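Local structure of shikimate dehydrogenase (NADP(+)) (Thermus thermophilus, 2D5C) at residues A[97-102]-A[240-245]. The protein catalyses the reversible NADPH-linked reduction of 3-dehydroshikimate to shikimate, a step in the biosynthesis of chorismate and hence of the aromatic amino acids. Sequence-based numbering, arbitrary orientation.
Sequences FNTDAP and FRLWTG. With SKM ((3R,4S,5R)-3,4,5-trihydroxycyclohex-1-ene-1-carboxylic acid), chain E; SO4 (sulfate ion), chain F.
The CA atoms of Phe97 and Leu242, 8.8 Å apart, are the nearest CA pair where the end of strand 93-97 and the turn into helix 100-110 face the last turn of helix 229-244. One methyl bridges that gap: Leu242 CD1 lies 3.7 Å from Phe97 CB, meets the Phe97 ring obliquely near CG, and touches Thr99 CG2 tip to tip at 3.6 Å. Chi1 (-68°) turns Leu242 CG to the side of the backbone N, and chi2 extends CD1 straight on, anti to CA, to touch both residues, while Val90 of the second subunit packs against the same leucine. Cut back to alanine, Leu242 would lose both methyls, which is likely to open a gap beside Phe97 CB and CG and leave the Thr99 methyl without its partner across the contact. The other Thr99 branch is polar, its OG1 hydrogen-bonded to Gln235 O two turns back from Leu242. Strand 93-97 is part of the mixed six-stranded sheet of the substrate-binding domain; helix 100-110 leads on to the parallel, Rossmann-type sheet, and helix 229-244 returns from it. Asn98 OD1 caps helix 100-110, accepting from Ala101 N at 3.0 Å almost in line with its C=O (165°) and weakly from Asp100 N. Asp100 OD1 accepts from shikimate O12 at 2.8 Å, and OD2 forms a salt bridge with Lys64, the proton acceptor. Beside Leu242, toward the second subunit, Arg241 bends at chi3 (60°), laying one guanidinium face against sulfate O3 while NE donates to O1 at 3.1 Å; this ion, probably from the crystallisation liquor, also binds Glu91 N of that subunit.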
loop_
_atom_site.group_PDB
_atom_site.type_symbol
_atom_site.label_atom_id
_atom_site.label_comp_id
_atom_site.label_asym_id
_atom_site.label_seq_id
_atom_site.Cartn_x
_atom_site.Cartn_y
_atom_site.Cartn_z
ATOM N N PHE A 97 -0.879 0.463 -9.650
ATOM C CA PHE A 97 -2.318 0.412 -9.864
ATOM C C PHE A 97 -2.688 1.343 -10.997
ATOM O O PHE A 97 -1.866 2.124 -11.468
ATOM C CB PHE A 97 -3.085 0.887 -8.628
ATOM C CG PHE A 97 -2.740 0.155 -7.373
ATOM C CD1 PHE A 97 -1.617 0.503 -6.632
ATOM C CD2 PHE A 97 -3.552 -0.882 -6.920
ATOM C CE1 PHE A 97 -1.306 -0.174 -5.442
ATOM C CE2 PHE A 97 -3.251 -1.558 -5.745
ATOM C CZ PHE A 97 -2.124 -1.200 -5.004
ATOM N N ASN A 98 -3.937 1.273 -11.421
ATOM C CA ASN A 98 -4.376 2.178 -12.471
ATOM C C ASN A 98 -5.668 2.816 -12.032
ATOM O O ASN A 98 -6.694 2.143 -11.962
ATOM C CB ASN A 98 -4.608 1.442 -13.786
ATOM C CG ASN A 98 -4.916 2.407 -14.932
ATOM O OD1 ASN A 98 -5.931 3.112 -14.915
ATOM N ND2 ASN A 98 -4.037 2.445 -15.918
ATOM N N THR A 99 -5.618 4.109 -11.704
ATOM C CA THR A 99 -6.839 4.782 -11.304
ATOM C C THR A 99 -7.483 5.543 -12.464
ATOM O O THR A 99 -8.542 6.115 -12.288
ATOM C CB THR A 99 -6.600 5.732 -10.110
ATOM O OG1 THR A 99 -5.726 6.799 -10.506
ATOM C CG2 THR A 99 -5.972 4.958 -8.948
ATOM N N ASP A 100 -6.852 5.535 -13.642
ATOM C CA ASP A 100 -7.438 6.208 -14.813
ATOM C C ASP A 100 -8.733 5.511 -15.199
ATOM O O ASP A 100 -9.725 6.166 -15.531
ATOM C CB ASP A 100 -6.504 6.176 -16.037
ATOM C CG ASP A 100 -5.317 7.110 -15.912
ATOM O OD1 ASP A 100 -5.494 8.288 -15.521
ATOM O OD2 ASP A 100 -4.191 6.671 -16.229
ATOM N N ALA A 101 -8.741 4.178 -15.161
ATOM C CA ALA A 101 -9.952 3.440 -15.538
ATOM C C ALA A 101 -11.153 3.706 -14.617
ATOM O O ALA A 101 -12.201 4.149 -15.077
ATOM C CB ALA A 101 -9.655 1.926 -15.618
ATOM N N PRO A 102 -11.025 3.436 -13.305
ATOM C CA PRO A 102 -12.171 3.693 -12.426
ATOM C C PRO A 102 -12.516 5.187 -12.357
ATOM O O PRO A 102 -13.682 5.554 -12.217
ATOM C CB PRO A 102 -11.706 3.130 -11.082
ATOM C CG PRO A 102 -10.207 3.276 -11.151
ATOM C CD PRO A 102 -9.915 2.829 -12.554
ATOM N N PHE A 240 -5.189 9.019 -4.183
ATOM C CA PHE A 240 -4.962 9.480 -2.816
ATOM C C PHE A 240 -5.520 8.475 -1.804
ATOM O O PHE A 240 -4.911 8.236 -0.755
ATOM C CB PHE A 240 -5.613 10.853 -2.600
ATOM C CG PHE A 240 -5.082 11.581 -1.402
ATOM C CD1 PHE A 240 -4.084 12.538 -1.540
ATOM C CD2 PHE A 240 -5.566 11.280 -0.129
ATOM C CE1 PHE A 240 -3.564 13.199 -0.415
ATOM C CE2 PHE A 240 -5.062 11.924 0.993
ATOM C CZ PHE A 240 -4.058 12.886 0.853
ATOM N N ARG A 241 -6.678 7.892 -2.107
ATOM C CA ARG A 241 -7.258 6.912 -1.211
ATOM C C ARG A 241 -6.382 5.667 -1.211
ATOM O O ARG A 241 -6.217 5.034 -0.177
ATOM C CB ARG A 241 -8.695 6.553 -1.617
ATOM C CG ARG A 241 -9.384 5.639 -0.613
ATOM C CD ARG A 241 -10.816 5.358 -1.014
ATOM N NE ARG A 241 -10.888 4.709 -2.316
ATOM C CZ ARG A 241 -12.017 4.483 -2.981
ATOM N NH1 ARG A 241 -13.185 4.857 -2.468
ATOM N NH2 ARG A 241 -11.976 3.875 -4.162
ATOM N N LEU A 242 -5.822 5.295 -2.364
ATOM C CA LEU A 242 -4.940 4.125 -2.384
ATOM C C LEU A 242 -3.756 4.369 -1.456
ATOM O O LEU A 242 -3.357 3.487 -0.699
ATOM C CB LEU A 242 -4.395 3.840 -3.789
ATOM C CG LEU A 242 -5.363 3.362 -4.867
ATOM C CD1 LEU A 242 -4.592 3.102 -6.147
ATOM C CD2 LEU A 242 -6.074 2.108 -4.410
ATOM N N TRP A 243 -3.193 5.574 -1.515
ATOM C CA TRP A 243 -2.040 5.903 -0.687
ATOM C C TRP A 243 -2.310 6.037 0.810
ATOM O O TRP A 243 -1.474 5.652 1.618
ATOM C CB TRP A 243 -1.401 7.221 -1.145
ATOM C CG TRP A 243 -0.873 7.210 -2.531
ATOM C CD1 TRP A 243 -0.281 6.160 -3.189
ATOM C CD2 TRP A 243 -0.863 8.315 -3.441
ATOM N NE1 TRP A 243 0.091 6.550 -4.459
ATOM C CE2 TRP A 243 -0.255 7.866 -4.638
ATOM C CE3 TRP A 243 -1.308 9.645 -3.359
ATOM C CZ2 TRP A 243 -0.084 8.699 -5.749
ATOM C CZ3 TRP A 243 -1.133 10.480 -4.474
ATOM C CH2 TRP A 243 -0.528 10.000 -5.648
ATOM N N THR A 244 -3.471 6.575 1.179
ATOM C CA THR A 244 -3.768 6.832 2.594
ATOM C C THR A 244 -4.962 6.136 3.234
ATOM O O THR A 244 -5.049 6.074 4.461
ATOM C CB THR A 244 -4.031 8.323 2.815
ATOM O OG1 THR A 244 -5.247 8.681 2.133
ATOM C CG2 THR A 244 -2.897 9.160 2.264
ATOM N N GLY A 245 -5.892 5.656 2.411
ATOM C CA GLY A 245 -7.091 5.036 2.930
ATOM C C GLY A 245 -8.178 6.096 3.071
ATOM O O GLY A 245 -9.287 5.809 3.506
HETATM O O12 SKM E . -3.049 9.333 -14.806
HETATM C C8 SKM E . -2.838 10.734 -14.572
HETATM C C6 SKM E . -1.598 10.925 -13.657
HETATM O O7 SKM E . -1.820 10.245 -12.424
HETATM C C5 SKM E . -1.337 12.427 -13.372
HETATM C C4 SKM E . -1.585 13.322 -14.588
HETATM C C1 SKM E . -1.154 14.741 -14.499
HETATM O O2 SKM E . -0.563 15.189 -13.375
HETATM O O3 SKM E . -1.329 15.507 -15.437
HETATM C C10 SKM E . -2.164 12.894 -15.714
HETATM C C9 SKM E . -2.635 11.472 -15.930
HETATM O O11 SKM E . -1.647 10.777 -16.708
HETATM S S SO4 F . -9.291 1.345 -2.284
HETATM O O1 SO4 F . -8.475 2.734 -2.471
HETATM O O2 SO4 F . -8.334 0.442 -1.676
HETATM O O3 SO4 F . -10.350 1.543 -1.544
HETATM O O4 SO4 F . -9.548 0.928 -3.640
#